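Local atomic coordinates of beta-lactamase (Klebsiella pneumoniae, PDB entry 6KBY), a protein that probably hydrolyses the amide bond of beta-lactam antibiotics to give substituted beta-amino acids, as a plasmid-borne class C enzyme, and is captured here with adenosine monophosphate covalently attached. Residues 69-74 against 154-159; 329-334 against 354-359; 90-95 against 112-117; 80-85 against 257-262. One frame throughout, in Å; residues are numbered along the deposited sequence.

In the fold
Four contacts are spread over the two regions of a serine beta-lactamase, an all-helical region and an antiparallel sheet flanked by helices. Interaction 1, about 7 Å from the centre of the chain, holds Ser71, Lys74, Tyr156 and Asn158 of the AMP pocket. Interaction 2, its centre about 16 Å away, packs the C-terminal helix 352-364 on strand 328-335; the two touch where Leu72 meets Ala330 and Ile332. Interaction 3 joins two segments that both fall between 69-74 and 154-159, and its Leu90 touches Ala81 and Ala84 of interaction 4. Interaction 2 comes last along the chain. Helix 72-86 thus follows directly on the covalently modified Ser71 and packs against helix 255-262 further along, in interaction 4.

Interaction 1 (69-74 against 154-159); sequences VGSLSK and RVYSNI. With AMP (adenosine monophosphate), chain B.
Lys74 reaches across to Tyr156 and Asn158, and the way these three side chains are turned sets the polar contacts beside Ser71. The lysine chain runs out from the helix and bends at its last torsion (chi4 57°), which swings NZ toward Asn158. Lys74 NZ donates to Asn158 OD1 at 2.7 Å, from a position tilted 31° out of the amide plane, the two side chains lying at about a right angle. A second bond from NZ, 2.8 Å long, goes to Ser71 OG, and a weak one of 3.4 Å to Tyr156 OH; Ala227 O is a further partner. Several oxygens therefore surround the buried amine.

Tyr156 has CG anti to its backbone N (chi1 -174°), and its phenol points at the serine: Ser71 OG sits at the ring edge, near the ring plane, 3.0 Å from OH. Lys321 NZ also bonds to this hydroxyl. Ser71 and Lys74 at a helix start, with Tyr156 and Asn158 opposite, match the SxxK and YxN motifs of class C beta-lactamases, in which the serine is the nucleophile.

Here Ser71 OG is bonded covalently to the phosphorus of AMP, at 1.6 Å. The backbone N of Ser71 donates to AMP O1P over 2.8 Å, while AMP O2P lies 2.9 Å from Tyr156 OH. Asn158 turns its amide in two directions: OD1 takes the lysine, whereas ND2 bonds to Leu125 O and comes within 3.2 Å of AMP C8 at the imidazole part of the adenine.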
# COMPACT_ATOMS: atom_id res chain seq x y z
N VAL A 69 1.46 8.47 1.17
CA VAL A 69 1.96 7.15 0.85
C VAL A 69 1.45 6.60 -0.47
O VAL A 69 1.78 5.46 -0.82
CB VAL A 69 1.75 6.15 2.01
CG1 VAL A 69 2.49 6.65 3.24
CG2 VAL A 69 0.27 5.96 2.30
N GLY A 70 0.69 7.39 -1.23
CA GLY A 70 0.28 6.95 -2.55
C GLY A 70 -0.32 5.56 -2.53
O GLY A 70 -1.24 5.31 -1.75
N SER A 71 0.23 4.62 -3.30
CA SER A 71 -0.39 3.30 -3.45
C SER A 71 -0.31 2.39 -2.23
O SER A 71 -0.94 1.32 -2.26
CB SER A 71 0.17 2.56 -4.64
OG SER A 71 -0.17 3.26 -5.82
N LEU A 72 0.41 2.74 -1.16
CA LEU A 72 0.16 1.99 0.06
C LEU A 72 -1.32 2.04 0.38
O LEU A 72 -1.85 1.10 0.99
CB LEU A 72 0.97 2.51 1.24
CG LEU A 72 2.49 2.42 1.10
CD1 LEU A 72 3.17 2.69 2.42
CD2 LEU A 72 2.87 1.06 0.56
N SER A 73 -2.00 3.10 -0.08
CA SER A 73 -3.43 3.24 0.14
C SER A 73 -4.23 2.07 -0.44
O SER A 73 -5.30 1.75 0.08
CB SER A 73 -3.92 4.54 -0.49
OG SER A 73 -3.18 5.66 -0.02
N LYS A 74 -3.73 1.45 -1.51
CA LYS A 74 -4.46 0.34 -2.11
C LYS A 74 -4.63 -0.81 -1.12
O LYS A 74 -5.63 -1.54 -1.19
CB LYS A 74 -3.75 -0.15 -3.36
CG LYS A 74 -3.62 0.89 -4.46
CD LYS A 74 -3.19 0.27 -5.78
CE LYS A 74 -3.39 1.22 -6.95
NZ LYS A 74 -2.66 2.50 -6.75
N ARG A 154 -2.44 -9.28 -15.86
CA ARG A 154 -2.31 -8.33 -14.78
C ARG A 154 -1.93 -6.97 -15.35
O ARG A 154 -0.91 -6.85 -16.03
CB ARG A 154 -1.26 -8.79 -13.78
CG ARG A 154 -1.13 -7.88 -12.56
CD ARG A 154 0.02 -8.32 -11.67
NE ARG A 154 0.15 -7.54 -10.43
CZ ARG A 154 0.83 -6.41 -10.31
NH1 ARG A 154 1.46 -5.88 -11.35
NH2 ARG A 154 0.89 -5.80 -9.13
N VAL A 155 -2.76 -5.97 -15.07
CA VAL A 155 -2.50 -4.58 -15.39
C VAL A 155 -2.74 -3.81 -14.10
O VAL A 155 -3.89 -3.66 -13.68
CB VAL A 155 -3.40 -4.06 -16.52
CG1 VAL A 155 -3.15 -2.58 -16.75
CG2 VAL A 155 -3.18 -4.86 -17.81
N TYR A 156 -1.67 -3.38 -13.46
CA TYR A 156 -1.81 -2.60 -12.23
C TYR A 156 -2.71 -1.40 -12.50
O TYR A 156 -2.53 -0.70 -13.50
CB TYR A 156 -0.40 -2.16 -11.82
CG TYR A 156 -0.31 -1.46 -10.50
CD1 TYR A 156 -0.30 -2.16 -9.31
CD2 TYR A 156 -0.15 -0.08 -10.44
CE1 TYR A 156 -0.17 -1.51 -8.09
CE2 TYR A 156 -0.03 0.58 -9.23
CZ TYR A 156 -0.05 -0.15 -8.06
OH TYR A 156 0.07 0.48 -6.84
N SER A 157 -3.71 -1.18 -11.64
CA SER A 157 -4.76 -0.23 -12.00
C SER A 157 -5.26 0.57 -10.80
O SER A 157 -5.77 -0.00 -9.83
CB SER A 157 -5.94 -0.95 -12.64
OG SER A 157 -6.99 -0.03 -12.94
N ASN A 158 -5.18 1.90 -10.92
CA ASN A 158 -5.85 2.75 -9.94
C ASN A 158 -7.36 2.64 -10.06
O ASN A 158 -8.07 2.75 -9.05
CB ASN A 158 -5.40 4.20 -10.12
CG ASN A 158 -3.95 4.37 -9.79
OD1 ASN A 158 -3.55 4.20 -8.65
ND2 ASN A 158 -3.12 4.61 -10.81
N ILE A 159 -7.87 2.45 -11.28
CA ILE A 159 -9.32 2.39 -11.47
C ILE A 159 -9.90 1.15 -10.82
O ILE A 159 -10.89 1.21 -10.09
CB ILE A 159 -9.68 2.43 -12.97
CG1 ILE A 159 -8.95 3.56 -13.71
CG2 ILE A 159 -11.19 2.56 -13.13
CD1 ILE A 159 -9.24 3.58 -15.21
P AMP B . 0.98 3.95 -6.61
O1P AMP B . 1.74 4.84 -5.68
O2P AMP B . 1.72 2.86 -7.34
O5' AMP B . 0.15 4.83 -7.65
C5' AMP B . -0.62 5.93 -7.19
C4' AMP B . -0.01 7.24 -7.60
O4' AMP B . -0.11 7.42 -9.04
C3' AMP B . -0.69 8.48 -7.02
O3' AMP B . -0.26 8.78 -5.70
C2' AMP B . -0.36 9.56 -8.04
O2' AMP B . 0.97 10.02 -7.88
C1' AMP B . -0.44 8.76 -9.34
N9 AMP B . -1.80 8.77 -9.91
C8 AMP B . -2.64 7.71 -9.99
N7 AMP B . -3.82 8.06 -10.57
C5 AMP B . -3.74 9.38 -10.87
C6 AMP B . -4.63 10.37 -11.50
N6 AMP B . -5.87 10.03 -11.92
N1 AMP B . -4.17 11.64 -11.62
C2 AMP B . -2.94 11.99 -11.20
N3 AMP B . -2.08 11.14 -10.62
C4 AMP B . -2.41 9.84 -10.44

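Interaction 2 (329-334 against 354-359); sequences GAYIAF and QRVTVA
Strand 329-334 and helix 354-359 run in roughly the same direction, their axes 39° apart and 8.9 Å from each other at closest approach. The backbones come nearest at Tyr331 and Arg355, and alternation along the strand directs Tyr331 to the helix while Ala330 and Ile332 point to the other side of the sheet.

Tyr331 carries the apolar half of the contact. With CG anti to the backbone N (chi1 -178°), its ring lies between residues one turn apart on the helix. Val356 CG2 sits over one face in a CH-pi contact, 4.2 Å from the ring centroid, whereas Ala359 CB approaches the edge in the ring plane, 3.5 Å from CE2. The phenol oxygen is held by Asn320 and Trp318.

Arg355 reaches down to the strand with its chain extended from CG to NE. Its guanidinium lies over the backbone of Gly329, whose CA is 3.6 Å from NH2. NH1 donates to Ala330 O at 3.0 Å, a bent bond (138° at the hydrogen) to an oxygen tilted from the guanidinium plane. NH2 turns instead to Tyr350 O and to Ser324 OG, a residue of the AMP site, and thereby links the helix to the pocket wall.

Strand 328-335 lies between strands 317-325 and 340-346 in the antiparallel sheet. Helix 352-364 covers it, flanked by helix 11-30 at Val358 and by helix 288-294 at Val356 and Thr357.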
# COMPACT_ATOMS: atom_id res chain seq x y z
N GLY A 329 7.70 9.24 -1.80
CA GLY A 329 8.03 7.86 -2.12
C GLY A 329 8.07 7.01 -0.87
O GLY A 329 8.79 7.34 0.09
N ALA A 330 7.31 5.92 -0.87
CA ALA A 330 7.09 5.08 0.30
C ALA A 330 7.28 3.61 -0.05
O ALA A 330 7.14 3.20 -1.21
CB ALA A 330 5.68 5.30 0.86
N TYR A 331 7.56 2.81 0.97
CA TYR A 331 7.68 1.37 0.78
C TYR A 331 7.42 0.67 2.11
O TYR A 331 7.86 1.16 3.16
CB TYR A 331 9.07 1.00 0.26
CG TYR A 331 9.30 -0.47 -0.02
CD1 TYR A 331 8.55 -1.14 -0.98
CD2 TYR A 331 10.29 -1.19 0.65
CE1 TYR A 331 8.76 -2.49 -1.26
CE2 TYR A 331 10.50 -2.53 0.38
CZ TYR A 331 9.74 -3.17 -0.58
OH TYR A 331 9.99 -4.50 -0.84
N ILE A 332 6.73 -0.46 2.06
CA ILE A 332 6.56 -1.36 3.20
C ILE A 332 6.98 -2.75 2.78
O ILE A 332 6.60 -3.22 1.70
CB ILE A 332 5.09 -1.42 3.65
CG1 ILE A 332 4.71 -0.13 4.36
CG2 ILE A 332 4.83 -2.67 4.53
CD1 ILE A 332 3.29 -0.09 4.87
N ALA A 333 7.71 -3.44 3.66
CA ALA A 333 7.96 -4.86 3.49
C ALA A 333 7.95 -5.54 4.85
O ALA A 333 8.38 -4.96 5.85
CB ALA A 333 9.31 -5.13 2.81
N PHE A 334 7.45 -6.78 4.89
CA PHE A 334 7.49 -7.53 6.13
C PHE A 334 7.54 -9.02 5.83
O PHE A 334 7.05 -9.48 4.79
CB PHE A 334 6.35 -7.15 7.09
CG PHE A 334 4.95 -7.36 6.55
CD1 PHE A 334 4.35 -6.42 5.73
CD2 PHE A 334 4.22 -8.48 6.91
CE1 PHE A 334 3.06 -6.61 5.26
CE2 PHE A 334 2.93 -8.68 6.44
CZ PHE A 334 2.35 -7.74 5.62
N GLN A 354 15.81 1.63 -5.45
CA GLN A 354 16.55 2.06 -4.27
C GLN A 354 15.77 1.77 -2.99
O GLN A 354 16.37 1.35 -1.98
CB GLN A 354 16.88 3.54 -4.36
CG GLN A 354 17.82 3.88 -5.49
CD GLN A 354 18.14 5.34 -5.50
OE1 GLN A 354 19.05 5.79 -4.80
NE2 GLN A 354 17.39 6.11 -6.26
N ARG A 355 14.46 2.00 -2.99
CA ARG A 355 13.65 1.68 -1.81
C ARG A 355 13.79 0.21 -1.46
O ARG A 355 14.03 -0.16 -0.30
CB ARG A 355 12.17 1.97 -2.08
CG ARG A 355 11.89 3.36 -2.59
CD ARG A 355 10.41 3.60 -2.81
NE ARG A 355 10.21 4.70 -3.74
CZ ARG A 355 9.02 5.08 -4.21
NH1 ARG A 355 7.91 4.46 -3.81
NH2 ARG A 355 8.95 6.08 -5.09
N VAL A 356 13.63 -0.65 -2.46
CA VAL A 356 13.65 -2.09 -2.25
C VAL A 356 15.03 -2.56 -1.80
O VAL A 356 15.15 -3.39 -0.89
CB VAL A 356 13.22 -2.78 -3.56
CG1 VAL A 356 13.49 -4.26 -3.48
CG2 VAL A 356 11.75 -2.47 -3.86
N THR A 357 16.08 -2.02 -2.42
CA THR A 357 17.44 -2.44 -2.07
C THR A 357 17.77 -2.06 -0.63
O THR A 357 18.33 -2.87 0.13
CB THR A 357 18.43 -1.82 -3.06
OG1 THR A 357 18.16 -2.31 -4.38
CG2 THR A 357 19.86 -2.16 -2.66
N VAL A 358 17.45 -0.83 -0.23
CA VAL A 358 17.71 -0.40 1.14
C VAL A 358 16.94 -1.27 2.13
O VAL A 358 17.49 -1.73 3.13
CB VAL A 358 17.40 1.09 1.30
CG1 VAL A 358 17.38 1.48 2.76
CG2 VAL A 358 18.44 1.93 0.55
N ALA A 359 15.65 -1.52 1.84
CA ALA A 359 14.85 -2.35 2.73
C ALA A 359 15.43 -3.76 2.84
O ALA A 359 15.47 -4.35 3.93
CB ALA A 359 13.41 -2.40 2.24

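Interaction 3 (90-95 against 112-117); sequences LSLDQS and SVLNVG
Leu92 and Val113 meet at about a right angle, Leu92 CD2 lying 3.9 Å from Val113 CG1. The valine branch is placed there by a first torsion that sets CG1 anti to the backbone N (chi1 -180°), and Leu90 CD2 approaches the same methyl from further off. Beside this pair the CB atoms of Leu92 and Leu114 stand 4.2 Å apart, and Tyr267 of strand 266-270 touches both leucines.

Around these side chains the backbones take over. Leu92 O accepts from Leu114 N at 2.8 Å, and Gln94 O from Val113 N at 2.9 Å. The second bond is the straighter, with 164° at the hydrogen. Two amides from the first turn of helix 113-117, which have no acceptor within that turn, thus find carbonyls in the loop. Gln94 O also receives a CA-H contact from Ser112, and the backbones of Ser95 and Ser112 form a single beta bridge.

At the polar margin Ser112 precedes the helix. Its OG accepts from Asn115 N at 2.9 Å, while its own N donates to Asn115 OD1 in an almost straight bond of the same length. Ser95 does similar duty for the helix 96-99, its OG bonded to His98 N. The reciprocal pair Ser112 and Asn115 is a capping box that closes the start of helix 113-117, while the backbone bonds fasten that start to the type I turn Ser91 to Gln94, within the helical region of the beta-lactamase fold.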
# COMPACT_ATOMS: atom_id res chain seq x y z
N LEU A 90 -19.79 -9.37 1.32
CA LEU A 90 -19.15 -9.32 0.02
C LEU A 90 -18.62 -10.71 -0.28
O LEU A 90 -18.04 -11.35 0.60
CB LEU A 90 -17.99 -8.31 0.10
CG LEU A 90 -17.09 -7.99 -1.08
CD1 LEU A 90 -16.41 -6.67 -0.81
CD2 LEU A 90 -16.04 -9.06 -1.24
N SER A 91 -18.82 -11.18 -1.51
CA SER A 91 -18.13 -12.35 -2.03
C SER A 91 -17.20 -11.92 -3.15
O SER A 91 -17.65 -11.30 -4.13
CB SER A 91 -19.09 -13.41 -2.56
OG SER A 91 -18.33 -14.38 -3.26
N LEU A 92 -15.92 -12.26 -3.03
CA LEU A 92 -14.94 -11.83 -4.02
C LEU A 92 -15.17 -12.46 -5.38
O LEU A 92 -14.76 -11.88 -6.40
CB LEU A 92 -13.53 -12.15 -3.52
CG LEU A 92 -13.11 -11.41 -2.25
CD1 LEU A 92 -11.80 -11.99 -1.72
CD2 LEU A 92 -12.94 -9.94 -2.54
N ASP A 93 -15.83 -13.61 -5.44
CA ASP A 93 -16.04 -14.28 -6.72
C ASP A 93 -17.21 -13.70 -7.51
O ASP A 93 -17.31 -13.98 -8.71
CB ASP A 93 -16.20 -15.78 -6.49
CG ASP A 93 -14.87 -16.46 -6.20
OD1 ASP A 93 -13.93 -16.23 -6.99
OD2 ASP A 93 -14.76 -17.18 -5.18
N GLN A 94 -18.07 -12.91 -6.89
CA GLN A 94 -19.19 -12.33 -7.61
C GLN A 94 -18.70 -11.25 -8.57
O GLN A 94 -17.62 -10.67 -8.41
CB GLN A 94 -20.21 -11.71 -6.65
CG GLN A 94 -20.95 -12.72 -5.78
CD GLN A 94 -21.95 -13.55 -6.56
OE1 GLN A 94 -22.62 -13.05 -7.47
NE2 GLN A 94 -22.07 -14.83 -6.21
N SER A 95 -19.52 -10.97 -9.58
CA SER A 95 -19.16 -9.96 -10.57
C SER A 95 -19.28 -8.55 -9.99
O SER A 95 -20.01 -8.30 -9.03
CB SER A 95 -20.06 -10.07 -11.79
OG SER A 95 -21.39 -9.70 -11.46
N SER A 112 -14.83 -10.01 -12.00
CA SER A 112 -15.17 -10.27 -10.61
C SER A 112 -14.59 -9.21 -9.68
O SER A 112 -13.66 -8.47 -10.04
CB SER A 112 -14.69 -11.65 -10.17
OG SER A 112 -13.27 -11.67 -10.15
N VAL A 113 -15.14 -9.15 -8.47
CA VAL A 113 -14.51 -8.33 -7.44
C VAL A 113 -13.07 -8.76 -7.23
O VAL A 113 -12.17 -7.92 -7.07
CB VAL A 113 -15.35 -8.35 -6.15
CG1 VAL A 113 -14.71 -7.48 -5.07
CG2 VAL A 113 -16.76 -7.87 -6.43
N LEU A 114 -12.81 -10.07 -7.24
CA LEU A 114 -11.45 -10.56 -7.11
C LEU A 114 -10.55 -9.99 -8.21
O LEU A 114 -9.41 -9.61 -7.94
CB LEU A 114 -11.43 -12.09 -7.15
CG LEU A 114 -10.07 -12.73 -6.83
CD1 LEU A 114 -9.67 -12.48 -5.38
CD2 LEU A 114 -10.07 -14.22 -7.14
N ASN A 115 -11.07 -9.91 -9.44
CA ASN A 115 -10.27 -9.34 -10.52
C ASN A 115 -9.84 -7.91 -10.21
O ASN A 115 -8.67 -7.56 -10.37
CB ASN A 115 -11.04 -9.35 -11.85
CG ASN A 115 -11.24 -10.74 -12.47
OD1 ASN A 115 -12.30 -10.99 -13.06
ND2 ASN A 115 -10.23 -11.61 -12.39
N VAL A 116 -10.77 -7.06 -9.77
CA VAL A 116 -10.34 -5.69 -9.46
C VAL A 116 -9.44 -5.65 -8.23
O VAL A 116 -8.61 -4.74 -8.10
CB VAL A 116 -11.49 -4.67 -9.40
CG1 VAL A 116 -12.14 -4.49 -10.76
CG2 VAL A 116 -12.53 -5.03 -8.35
N GLY A 117 -9.58 -6.62 -7.32
CA GLY A 117 -8.70 -6.68 -6.16
C GLY A 117 -7.31 -7.23 -6.40
O GLY A 117 -6.48 -7.20 -5.49

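Interaction 4 (80-85 against 257-262); sequences LASYAQ and QQALTA
Ser82 projects from helix 80-85 straight at the Ala259 turn of helix 257-262. Its CB comes first, 3.3 Å from Ala259 O. The next atom, OG, lies anti to the backbone N (chi1 -175°) and beside the carbonyl carbon, and this rotation carries it on to the same oxygen. Ser82 OG donates to Ala259 O over 2.7 Å, arriving in the carbonyl plane on a lone pair, with a C=O...OG angle of 115°. On the way OG passes 3.4 Å from Ala259 CA, and it lies equally far from Ala262 CB, one turn further along the helix. The buried hydroxyl is therefore satisfied by a main-chain oxygen and bordered by small alanine surfaces.

Ala259 returns the contact in the other direction. Its CB presses on the backbone of the partner helix, 3.5 Å from Tyr83 CA, and stands 3.8 Å from Tyr83 CB, near the plane of the tyrosine ring at its edge. The ring itself continues past the alanine, and its OH has a weak bond to Gln187.

Small residues at the crossing point let the helices approach closely: Tyr83 and Ala259 have their CA atoms 4.7 Å apart, and the axes come within 8.0 Å at an angle of 124°. This is close alanine- and serine-mediated helix-helix packing, by which helix 255-262 rests on the long helix 72-86 of the all-helical region of the beta-lactamase fold.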
# COMPACT_ATOMS: atom_id res chain seq x y z
N LEU A 80 -10.31 -3.22 3.62
CA LEU A 80 -11.74 -2.96 3.75
C LEU A 80 -12.57 -4.00 3.03
O LEU A 80 -13.57 -4.48 3.56
CB LEU A 80 -12.07 -1.55 3.25
CG LEU A 80 -13.51 -1.13 3.55
CD1 LEU A 80 -13.71 -0.88 5.04
CD2 LEU A 80 -13.90 0.10 2.73
N ALA A 81 -12.18 -4.36 1.80
CA ALA A 81 -12.91 -5.41 1.08
C ALA A 81 -12.85 -6.73 1.83
O ALA A 81 -13.85 -7.46 1.89
CB ALA A 81 -12.34 -5.56 -0.33
N SER A 82 -11.68 -7.06 2.39
CA SER A 82 -11.55 -8.28 3.16
C SER A 82 -12.41 -8.24 4.41
O SER A 82 -13.03 -9.25 4.79
CB SER A 82 -10.07 -8.48 3.51
OG SER A 82 -9.87 -9.71 4.15
N TYR A 83 -12.48 -7.07 5.06
CA TYR A 83 -13.36 -6.92 6.22
C TYR A 83 -14.81 -7.12 5.84
O TYR A 83 -15.56 -7.82 6.53
CB TYR A 83 -13.13 -5.54 6.84
CG TYR A 83 -13.98 -5.24 8.05
CD1 TYR A 83 -13.73 -5.86 9.26
CD2 TYR A 83 -15.01 -4.31 7.98
CE1 TYR A 83 -14.50 -5.58 10.38
CE2 TYR A 83 -15.78 -4.03 9.09
CZ TYR A 83 -15.52 -4.66 10.28
OH TYR A 83 -16.29 -4.38 11.39
N ALA A 84 -15.24 -6.54 4.71
CA ALA A 84 -16.59 -6.78 4.24
C ALA A 84 -16.82 -8.26 3.95
O ALA A 84 -17.89 -8.80 4.23
CB ALA A 84 -16.86 -5.94 2.99
N GLN A 85 -15.81 -8.92 3.38
CA GLN A 85 -15.95 -10.33 3.03
C GLN A 85 -16.11 -11.20 4.28
O GLN A 85 -17.05 -12.00 4.37
CB GLN A 85 -14.75 -10.77 2.19
CG GLN A 85 -14.86 -12.16 1.61
CD GLN A 85 -14.15 -13.18 2.47
OE1 GLN A 85 -12.96 -13.05 2.76
NE2 GLN A 85 -14.89 -14.19 2.90
N GLN A 257 -8.70 -8.80 12.63
CA GLN A 257 -7.50 -9.60 12.41
C GLN A 257 -7.69 -10.57 11.26
O GLN A 257 -6.80 -10.75 10.43
CB GLN A 257 -7.11 -10.35 13.68
CG GLN A 257 -5.84 -11.15 13.50
CD GLN A 257 -4.62 -10.26 13.31
OE1 GLN A 257 -4.16 -9.62 14.26
NE2 GLN A 257 -4.11 -10.19 12.08
N GLN A 258 -8.86 -11.23 11.21
CA GLN A 258 -9.15 -12.13 10.10
C GLN A 258 -9.07 -11.38 8.78
O GLN A 258 -8.53 -11.90 7.79
CB GLN A 258 -10.54 -12.73 10.27
CG GLN A 258 -10.72 -13.60 11.49
CD GLN A 258 -12.18 -13.97 11.71
OE1 GLN A 258 -12.95 -14.06 10.75
NE2 GLN A 258 -12.56 -14.17 12.96
N ALA A 259 -9.61 -10.16 8.74
CA ALA A 259 -9.62 -9.38 7.51
C ALA A 259 -8.20 -9.04 7.08
O ALA A 259 -7.85 -9.19 5.90
CB ALA A 259 -10.42 -8.10 7.74
N LEU A 260 -7.37 -8.58 8.01
CA LEU A 260 -5.98 -8.26 7.70
C LEU A 260 -5.26 -9.47 7.13
O LEU A 260 -4.64 -9.40 6.06
CB LEU A 260 -5.26 -7.79 8.96
CG LEU A 260 -5.65 -6.40 9.48
CD1 LEU A 260 -5.28 -6.30 10.96
CD2 LEU A 260 -4.95 -5.32 8.66
N THR A 261 -5.33 -10.58 7.84
CA THR A 261 -4.61 -11.77 7.42
C THR A 261 -5.08 -12.25 6.05
O THR A 261 -4.27 -12.62 5.21
CB THR A 261 -4.79 -12.85 8.48
OG1 THR A 261 -4.18 -12.39 9.69
CG2 THR A 261 -4.17 -14.18 8.05
N ALA A 262 -6.39 -12.20 5.81
CA ALA A 262 -6.93 -12.72 4.56
C ALA A 262 -6.50 -11.91 3.35
O ALA A 262 -6.54 -12.43 2.23
CB ALA A 262 -8.46 -12.82 4.61